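Local structure of 3-phytase (Klebsiella pneumoniae, 2WNH) at residues K172-Q177 with Q226-K231; T213-W218 with S236-L241; K67-G72 with A112-G117. The protein probably removes phosphate groups from inositol hexakisphosphate (phytate), beginning at the 3-position, as a member of the histidine acid phosphatase family. The protein carries 3 engineered substitutions. All blocks are in the same frame, centred on the assembly; numbering follows the deposited sequence. Where two conformers were deposited one is given.

Contact 1: K172-Q177 with Q226-K231; sequences KQAVCQ and QLAWGK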
loop_
_atom_site.group_PDB
_atom_site.type_symbol
_atom_site.label_atom_id
_atom_site.label_comp_id
_atom_site.label_asym_id
_atom_site.label_seq_id
_atom_site.Cartn_x
_atom_site.Cartn_y
_atom_site.Cartn_z
ATOM N N LYS B 172 32.955 -9.477 -36.214
ATOM C CA LYS B 172 34.411 -9.611 -36.110
ATOM C C LYS B 172 35.018 -8.432 -35.359
ATOM O O LYS B 172 35.832 -8.623 -34.450
ATOM C CB LYS B 172 35.048 -9.738 -37.503
ATOM C CG LYS B 172 36.459 -10.300 -37.465
ATOM C CD LYS B 172 37.036 -10.448 -38.864
ATOM C CE LYS B 172 38.356 -11.219 -38.845
ATOM N NZ LYS B 172 38.682 -11.791 -40.200
ATOM N N GLN B 173 34.605 -7.223 -35.734
ATOM C CA GLN B 173 35.059 -5.987 -35.069
ATOM C C GLN B 173 34.815 -5.993 -33.559
ATOM O O GLN B 173 35.626 -5.464 -32.788
ATOM C CB GLN B 173 34.351 -4.778 -35.661
ATOM C CG GLN B 173 34.837 -4.369 -37.036
ATOM C CD GLN B 173 33.935 -3.330 -37.698
ATOM O OE1 GLN B 173 33.983 -3.143 -38.913
ATOM N NE2 GLN B 173 33.108 -2.659 -36.905
ATOM N N ALA B 174 33.694 -6.582 -33.143
ATOM C CA ALA B 174 33.305 -6.580 -31.734
ATOM C C ALA B 174 34.069 -7.617 -30.920
ATOM O O ALA B 174 34.405 -7.362 -29.758
ATOM C CB ALA B 174 31.780 -6.808 -31.599
ATOM N N VAL B 175 34.350 -8.773 -31.520
ATOM C CA VAL B 175 34.804 -9.947 -30.753
ATOM C C VAL B 175 36.243 -10.443 -30.997
ATOM O O VAL B 175 36.793 -11.197 -30.181
ATOM C CB VAL B 175 33.806 -11.151 -30.850
ATOM C CG1 VAL B 175 32.363 -10.700 -30.558
ATOM C CG2 VAL B 175 33.894 -11.845 -32.218
ATOM N N CYS B 176 36.850 -10.031 -32.106
ATOM C CA CYS B 176 38.195 -10.513 -32.435
ATOM C C CYS B 176 39.273 -9.578 -31.926
ATOM O O CYS B 176 39.138 -8.360 -32.026
ATOM C CB CYS B 176 38.334 -10.747 -33.939
ATOM S SG CYS B 176 37.222 -12.054 -34.530
ATOM N N GLN B 177 40.329 -10.157 -31.354
ATOM C CA GLN B 177 41.483 -9.384 -30.905
ATOM C C GLN B 177 42.320 -8.933 -32.085
ATOM O O GLN B 177 42.558 -9.708 -33.020
ATOM C CB GLN B 177 42.362 -10.209 -29.976
ATOM C CG GLN B 177 41.725 -10.577 -28.669
ATOM C CD GLN B 177 42.692 -11.256 -27.731
ATOM O OE1 GLN B 177 43.479 -10.595 -27.052
ATOM N NE2 GLN B 177 42.636 -12.583 -27.677
ATOM N N GLN B 226 32.716 -5.454 -20.223
ATOM C CA GLN B 226 32.523 -6.871 -19.991
ATOM C C GLN B 226 31.569 -7.491 -21.006
ATOM O O GLN B 226 31.325 -8.697 -20.975
ATOM C CB GLN B 226 31.969 -7.101 -18.586
ATOM C CG GLN B 226 32.954 -6.824 -17.456
ATOM C CD GLN B 226 32.306 -6.977 -16.090
ATOM O OE1 GLN B 226 31.380 -7.776 -15.913
ATOM N NE2 GLN B 226 32.780 -6.204 -15.117
ATOM N N LEU B 227 31.014 -6.656 -21.873
ATOM C CA LEU B 227 30.084 -7.123 -22.888
ATOM C C LEU B 227 30.884 -7.580 -24.112
ATOM O O LEU B 227 30.934 -8.776 -24.410
ATOM C CB LEU B 227 29.050 -6.032 -23.241
ATOM C CG LEU B 227 28.167 -6.292 -24.473
ATOM C CD1 LEU B 227 27.370 -7.589 -24.285
ATOM C CD2 LEU B 227 27.259 -5.118 -24.761
ATOM N N ALA B 228 31.516 -6.634 -24.801
ATOM C CA ALA B 228 32.370 -6.957 -25.941
ATOM C C ALA B 228 33.634 -6.119 -25.825
ATOM O O ALA B 228 33.990 -5.392 -26.756
ATOM C CB ALA B 228 31.650 -6.664 -27.261
ATOM N N TRP B 229 34.296 -6.222 -24.674
ATOM C CA TRP B 229 35.576 -5.536 -24.454
ATOM C C TRP B 229 35.511 -4.045 -24.804
ATOM O O TRP B 229 36.471 -3.474 -25.323
ATOM C CB TRP B 229 36.695 -6.260 -25.228
ATOM C CG TRP B 229 36.805 -7.711 -24.825
ATOM C CD1 TRP B 229 37.541 -8.215 -23.790
ATOM C CD2 TRP B 229 36.131 -8.837 -25.419
ATOM N NE1 TRP B 229 37.380 -9.577 -23.710
ATOM C CE2 TRP B 229 36.515 -9.982 -24.692
ATOM C CE3 TRP B 229 35.244 -8.985 -26.499
ATOM C CZ2 TRP B 229 36.047 -11.263 -25.010
ATOM C CZ3 TRP B 229 34.771 -10.252 -26.803
ATOM C CH2 TRP B 229 35.172 -11.373 -26.060
ATOM N N GLY B 230 34.367 -3.424 -24.515
ATOM C CA GLY B 230 34.160 -2.005 -24.783
ATOM C C GLY B 230 33.814 -1.625 -26.211
ATOM O O GLY B 230 33.604 -0.466 -26.491
ATOM N N LYS B 231 33.694 -2.600 -27.107
ATOM C CA LYS B 231 33.475 -2.303 -28.524
ATOM C C LYS B 231 32.012 -1.996 -28.891
ATOM O O LYS B 231 31.733 -1.444 -29.971
ATOM C CB LYS B 231 34.025 -3.441 -29.404
ATOM C CG LYS B 231 35.509 -3.790 -29.205
ATOM C CD LYS B 231 36.420 -2.677 -29.671
ATOM C CE LYS B 231 37.855 -3.172 -29.868
ATOM N NZ LYS B 231 38.795 -2.015 -30.031
#
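The last turn of helix 165-175 meets a type I' beta turn, Ala228 to Lys231, in the helical part of this histidine acid phosphatase. The turn is closed by Lys231 N giving a 2.8 Å hydrogen bond to Ala228 O, and both its central residues, Trp229 and Gly230, have positive phi. No hydrogen bond crosses between 172-177 and 226-231; the two segments themselves meet by packing alone. Gln173 contributes its backbone, with Gln173 O 4.0 Å from Lys231 CG, while its OE1 is held by Gln169 on the same helix. Ala174 is central. Its CB lies 4.3 Å from Ala228 CB, and its carbonyl points into the turn, where Ala174 O meets Trp229 CE3 at 3.7 Å, at the edge of the indole and near its plane. Lys231 CG comes alongside the same oxygen; from there the chain bends (chi2 -68°), leading the amine away from the helix. Val175 meets the next ring atom, its CA 4.0 Å from Trp229 CZ3. Trp229 CG stands beside the backbone N and anti to the carbonyl carbon (chi1 -57°), directing the six-membered ring to the helix terminus. Arg44, a third party, bridges the two sides, bonding Val175 O, lying against Gln177 and making a cation-pi contact with the indole. Cys176, the first residue to depart from helical torsions, still gives its N to Lys172 O at 2.9 Å, and its SG is linked to Cys182 SG in a disulfide.

Contact 2: T213-W218 with S236-L241; sequences TLRLGW and SQITAL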
loop_
_atom_site.group_PDB
_atom_site.type_symbol
_atom_site.label_atom_id
_atom_site.label_comp_id
_atom_site.label_asym_id
_atom_site.label_seq_id
_atom_site.Cartn_x
_atom_site.Cartn_y
_atom_site.Cartn_z
ATOM N N THR B 213 24.749 -14.302 -27.099
ATOM C CA THR B 213 25.499 -13.935 -25.884
ATOM C C THR B 213 25.654 -12.406 -25.739
ATOM O O THR B 213 25.489 -11.855 -24.634
ATOM C CB THR B 213 26.880 -14.632 -25.849
ATOM O OG1 THR B 213 26.702 -16.055 -25.961
ATOM C CG2 THR B 213 27.635 -14.297 -24.557
ATOM N N LEU B 214 25.973 -11.734 -26.842
ATOM C CA LEU B 214 26.087 -10.274 -26.823
ATOM C C LEU B 214 24.734 -9.626 -26.543
ATOM O O LEU B 214 24.649 -8.700 -25.736
ATOM C CB LEU B 214 26.710 -9.758 -28.127
ATOM C CG LEU B 214 28.143 -10.262 -28.370
ATOM C CD1 LEU B 214 28.572 -9.835 -29.758
ATOM C CD2 LEU B 214 29.139 -9.744 -27.338
ATOM N N ARG B 215 23.681 -10.121 -27.205
ATOM C CA ARG B 215 22.330 -9.603 -26.979
ATOM C C ARG B 215 21.907 -9.776 -25.525
ATOM O O ARG B 215 21.322 -8.863 -24.920
ATOM C CB ARG B 215 21.314 -10.312 -27.887
ATOM C CG ARG B 215 19.853 -9.898 -27.601
ATOM C CD ARG B 215 19.173 -10.885 -26.620
ATOM N NE ARG B 215 18.706 -12.063 -27.360
ATOM C CZ ARG B 215 17.666 -12.049 -28.188
ATOM N NH1 ARG B 215 16.962 -10.941 -28.366
ATOM N NH2 ARG B 215 17.327 -13.148 -28.853
ATOM N N LEU B 216 22.171 -10.961 -24.979
ATOM C CA LEU B 216 21.869 -11.244 -23.560
ATOM C C LEU B 216 22.702 -10.370 -22.612
ATOM O O LEU B 216 22.145 -9.789 -21.670
ATOM C CB LEU B 216 22.044 -12.744 -23.239
ATOM C CG LEU B 216 20.978 -13.668 -23.852
ATOM C CD1 LEU B 216 21.428 -15.117 -23.776
ATOM C CD2 LEU B 216 19.609 -13.466 -23.204
ATOM N N GLY B 217 24.007 -10.228 -22.872
ATOM C CA GLY B 217 24.852 -9.300 -22.074
ATOM C C GLY B 217 24.421 -7.828 -22.095
ATOM O O GLY B 217 24.526 -7.140 -21.053
ATOM N N TRP B 218 23.969 -7.343 -23.264
ATOM C CA TRP B 218 23.363 -6.005 -23.394
ATOM C C TRP B 218 22.132 -5.920 -22.496
ATOM O O TRP B 218 21.974 -4.998 -21.683
ATOM C CB TRP B 218 22.949 -5.671 -24.847
ATOM C CG TRP B 218 22.384 -4.256 -24.932
ATOM C CD1 TRP B 218 21.062 -3.879 -24.881
ATOM C CD2 TRP B 218 23.146 -3.041 -24.992
ATOM N NE1 TRP B 218 20.962 -2.501 -24.928
ATOM C CE2 TRP B 218 22.225 -1.966 -25.012
ATOM C CE3 TRP B 218 24.524 -2.761 -25.068
ATOM C CZ2 TRP B 218 22.638 -0.620 -25.078
ATOM C CZ3 TRP B 218 24.936 -1.411 -25.135
ATOM C CH2 TRP B 218 23.990 -0.366 -25.142
ATOM N N SER B 236 21.756 -0.078 -31.028
ATOM C CA SER B 236 21.755 -0.226 -32.491
ATOM C C SER B 236 22.843 -1.190 -32.953
ATOM O O SER B 236 22.690 -1.872 -33.964
ATOM C CB SER B 236 21.943 1.137 -33.153
ATOM O OG SER B 236 23.218 1.667 -32.842
ATOM N N GLN B 237 23.946 -1.252 -32.215
ATOM C CA GLN B 237 25.036 -2.158 -32.555
ATOM C C GLN B 237 24.683 -3.617 -32.300
ATOM O O GLN B 237 25.204 -4.502 -32.974
ATOM C CB GLN B 237 26.290 -1.812 -31.775
ATOM C CG GLN B 237 26.956 -0.534 -32.227
ATOM C CD GLN B 237 28.098 -0.176 -31.321
ATOM O OE1 GLN B 237 27.890 0.271 -30.197
ATOM N NE2 GLN B 237 29.324 -0.387 -31.796
ATOM N N ILE B 238 23.828 -3.876 -31.308
ATOM C CA ILE B 238 23.306 -5.236 -31.112
ATOM C C ILE B 238 22.346 -5.567 -32.247
ATOM O O ILE B 238 22.448 -6.637 -32.860
ATOM C CB ILE B 238 22.607 -5.393 -29.727
ATOM C CG1 ILE B 238 23.624 -5.199 -28.599
ATOM C CG2 ILE B 238 21.901 -6.761 -29.592
ATOM C CD1 ILE B 238 24.678 -6.282 -28.509
ATOM N N THR B 239 21.421 -4.652 -32.524
ATOM C CA THR B 239 20.447 -4.808 -33.618
ATOM C C THR B 239 21.115 -5.177 -34.944
ATOM O O THR B 239 20.638 -6.072 -35.667
ATOM C CB THR B 239 19.618 -3.519 -33.790
ATOM O OG1 THR B 239 18.911 -3.260 -32.575
ATOM C CG2 THR B 239 18.631 -3.645 -34.944
ATOM N N ALA B 240 22.227 -4.508 -35.246
ATOM C CA ALA B 240 22.974 -4.749 -36.485
ATOM C C ALA B 240 23.544 -6.167 -36.601
ATOM O O ALA B 240 23.811 -6.618 -37.708
ATOM C CB ALA B 240 24.098 -3.733 -36.603
ATOM N N LEU B 241 23.741 -6.855 -35.472
ATOM C CA LEU B 241 24.286 -8.211 -35.460
ATOM C C LEU B 241 23.230 -9.299 -35.610
ATOM O O LEU B 241 23.568 -10.444 -35.930
ATOM C CB LEU B 241 25.094 -8.466 -34.183
ATOM C CG LEU B 241 26.249 -7.501 -33.943
ATOM C CD1 LEU B 241 26.862 -7.703 -32.565
ATOM C CD2 LEU B 241 27.302 -7.671 -35.037
#
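Helix 204-219, over 213-218, runs past the short helix 235-239, and the backbones come closest at Arg215 and Ile238, with CA atoms 6.1 Å apart. Each segment keeps its own backbone hydrogen bonds, such as Trp218 N to Leu214 O at 2.9 Å, and none runs across: this is apolar helix-helix packing inside the helical part of the histidine acid phosphatase fold. Ile238 is the wedge: CG1 sits anti to the carbonyl carbon (chi1 -64°) and CG2 anti to the backbone N, so the two branches spread over different residues of the longer helix. Ile238 CG2 lies against the backbone at Arg215 CA, 3.9 Å away. The other branch runs obliquely past Trp218, CG1 lying 3.8 Å from Trp218 CB, and its tip ends over the backbone carbonyl of Leu214, CD1 to O 3.7 Å. Three residues on, Leu241 and Leu214 cross obliquely and touch tip to tip, CD1 to CD1 at 3.9 Å. Arg215 offers only the root of its side chain here; its chain bends at chi2 (-95°) and chi3, and its guanidinium is taken by Asn314 and, in a salt bridge, by Glu212. The apolar seam is fully buried. Leu345 of helix 345-349 closes one flank against Arg215, Trp218 and Ile238, while helix 165-175 packs on Leu214 with Leu171 and Val175 and on Leu241 with Leu170.

Contact 3: K67-G72 with A112-G117; sequences KGREEG and AFPGCG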
loop_
_atom_site.group_PDB
_atom_site.type_symbol
_atom_site.label_atom_id
_atom_site.label_comp_id
_atom_site.label_asym_id
_atom_site.label_seq_id
_atom_site.Cartn_x
_atom_site.Cartn_y
_atom_site.Cartn_z
ATOM N N LYS B 67 7.425 -7.537 -16.345
ATOM C CA LYS B 67 6.435 -7.959 -17.333
ATOM C C LYS B 67 5.230 -8.661 -16.662
ATOM O O LYS B 67 4.074 -8.337 -16.981
ATOM C CB LYS B 67 7.136 -8.850 -18.376
ATOM C CG LYS B 67 6.252 -9.309 -19.558
ATOM C CD LYS B 67 5.586 -10.607 -19.220
ATOM C CE LYS B 67 4.897 -11.222 -20.437
ATOM N NZ LYS B 67 4.452 -12.600 -19.990
ATOM N N GLY B 68 5.494 -9.590 -15.736
ATOM C CA GLY B 68 4.433 -10.311 -15.023
ATOM C C GLY B 68 3.519 -9.354 -14.239
ATOM O O GLY B 68 2.300 -9.541 -14.187
ATOM N N ARG B 69 4.104 -8.340 -13.631
ATOM C CA ARG B 69 3.323 -7.386 -12.823
ATOM C C ARG B 69 2.345 -6.617 -13.694
ATOM O O ARG B 69 1.149 -6.537 -13.380
ATOM C CB ARG B 69 4.239 -6.389 -12.098
ATOM C CG ARG B 69 3.462 -5.338 -11.283
ATOM C CD ARG B 69 4.363 -4.301 -10.605
ATOM N NE ARG B 69 5.513 -4.843 -9.857
ATOM C CZ ARG B 69 5.486 -5.869 -9.009
ATOM N NH1 ARG B 69 4.368 -6.569 -8.805
ATOM N NH2 ARG B 69 6.612 -6.232 -8.395
ATOM N N GLU B 70 2.834 -6.089 -14.813
ATOM C CA GLU B 70 1.947 -5.338 -15.715
ATOM C C GLU B 70 0.882 -6.269 -16.326
ATOM O O GLU B 70 -0.273 -5.872 -16.482
ATOM C CB GLU B 70 2.771 -4.614 -16.775
ATOM C CG GLU B 70 3.789 -3.625 -16.187
ATOM C CD GLU B 70 3.155 -2.495 -15.370
ATOM O OE1 GLU B 70 2.030 -2.052 -15.708
ATOM O OE2 GLU B 70 3.800 -2.032 -14.402
ATOM N N GLU B 71 1.269 -7.512 -16.620
ATOM C CA GLU B 71 0.359 -8.518 -17.170
ATOM C C GLU B 71 -0.759 -8.866 -16.187
ATOM O O GLU B 71 -1.942 -8.962 -16.571
ATOM C CB GLU B 71 1.147 -9.785 -17.527
ATOM C CG GLU B 71 0.353 -10.749 -18.382
ATOM C CD GLU B 71 1.153 -11.969 -18.796
ATOM O OE1 GLU B 71 2.292 -12.149 -18.317
ATOM O OE2 GLU B 71 0.584 -12.768 -19.575
ATOM N N GLY B 72 -0.403 -9.086 -14.919
ATOM C CA GLY B 72 -1.432 -9.395 -13.921
ATOM C C GLY B 72 -2.413 -8.233 -13.767
ATOM O O GLY B 72 -3.640 -8.438 -13.662
ATOM N N ALA B 112 2.919 -11.048 -11.169
ATOM C CA ALA B 112 1.476 -10.987 -11.493
ATOM C C ALA B 112 0.593 -11.015 -10.261
ATOM O O ALA B 112 -0.478 -10.420 -10.285
ATOM C CB ALA B 112 1.069 -12.110 -12.469
ATOM N N PHE B 113 1.036 -11.703 -9.198
ATOM C CA PHE B 113 0.245 -11.867 -7.969
ATOM C C PHE B 113 1.103 -11.515 -6.764
ATOM O O PHE B 113 1.610 -12.403 -6.075
ATOM C CB PHE B 113 -0.245 -13.323 -7.888
ATOM C CG PHE B 113 -0.991 -13.771 -9.129
ATOM C CD1 PHE B 113 -2.302 -13.336 -9.362
ATOM C CD2 PHE B 113 -0.379 -14.604 -10.064
ATOM C CE1 PHE B 113 -3.003 -13.744 -10.518
ATOM C CE2 PHE B 113 -1.042 -15.012 -11.222
ATOM C CZ PHE B 113 -2.357 -14.605 -11.457
ATOM N N PRO B 114 1.328 -10.210 -6.546
ATOM C CA PRO B 114 2.312 -9.767 -5.528
ATOM C C PRO B 114 2.084 -10.377 -4.136
ATOM O O PRO B 114 0.996 -10.264 -3.570
ATOM C CB PRO B 114 2.134 -8.249 -5.505
ATOM C CG PRO B 114 1.664 -7.925 -6.943
ATOM C CD PRO B 114 0.705 -9.072 -7.243
ATOM N N GLY B 115 3.115 -11.044 -3.614
ATOM C CA GLY B 115 3.111 -11.617 -2.267
ATOM C C GLY B 115 2.184 -12.797 -2.047
ATOM O O GLY B 115 1.950 -13.202 -0.919
ATOM N N CYS B 116 1.647 -13.345 -3.134
ATOM C CA CYS B 116 0.646 -14.417 -3.050
ATOM C C CYS B 116 1.183 -15.862 -2.895
ATOM O O CYS B 116 0.387 -16.812 -2.768
ATOM C CB CYS B 116 -0.324 -14.327 -4.248
ATOM S SG CYS B 116 -1.294 -12.826 -4.206
ATOM N N GLY B 117 2.497 -16.032 -2.897
ATOM C CA GLY B 117 3.120 -17.381 -2.843
ATOM C C GLY B 117 2.541 -18.383 -3.841
ATOM O O GLY B 117 2.231 -19.522 -3.472
#
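Arg69 leaves helix 58-77 with CG anti to the backbone N (chi1 178°), runs on extended at chi2, then bends at chi3 (-48°), which swings the guanidinium over to Pro114. In this conformer, one of two, the edge of the guanidinium meets the proline ring near the guanidinium plane, NH1 to Pro114 CG 3.6 Å. Pro114 is placed by a type II beta turn from Phe113 to Cys116, with Gly115 at positive phi (69°) and Cys116 N bonded to Phe113 O at 3.1 Å. The tightest approach is backbone to backbone: Ala112, closing helix 99-112, rests on Gly68 and Gly72; at Gly72 a CB would run into Ala112 O, so the missing side chain lets the backbones come to 4.1 Å between Gly72 CA and Ala112 CA. Gly68 O, already accepting Gly72 N within its helix, receives a bent CA-H...O contact from Ala112 CA at 3.2 Å, and Ala112 CB also lies 3.3 Å from Gly68 O. Beside this seam Lys67 NZ forms a salt bridge with Glu71 OE1, 2.8 Å, reaching it from above the carboxylate plane; Lys67 also pairs with Glu21. Beyond Pro114 the turn is tied by the Cys116-Cys85 disulfide; Gly115 O and, just after the turn, Gly117 N bond to Arg349 and Asn221 of a second subunit. Helices 58-77 and 99-112 thus meet beside the central mixed sheet, where Trp284 of strand 284-289 packs against Glu71, Ala112 and Phe113.

Overall arrangement
Contact 3 comes first along the chain and closes before contact 1 opens; contacts 1 and 2 then interleave, their segments alternating in the order 172-177, 213-218, 226-231, 236-241. Those two are neighbours, centres 11 Å apart, and touch directly: Leu227 CD1 lies 3.3 Å from Leu214 O, and Gln237 NE2 probably bonds to Lys231 O. Together they knit helices 165-175, 204-219 and 235-239 and the intervening loop into one helical body. Contact 3 belongs instead to the alpha/beta part, beside the mixed sheet, its centre 37 Å from that of contact 1 and 29 Å from that of contact 2. The set thus samples both parts of the histidine acid phosphatase fold, alpha/beta and helical.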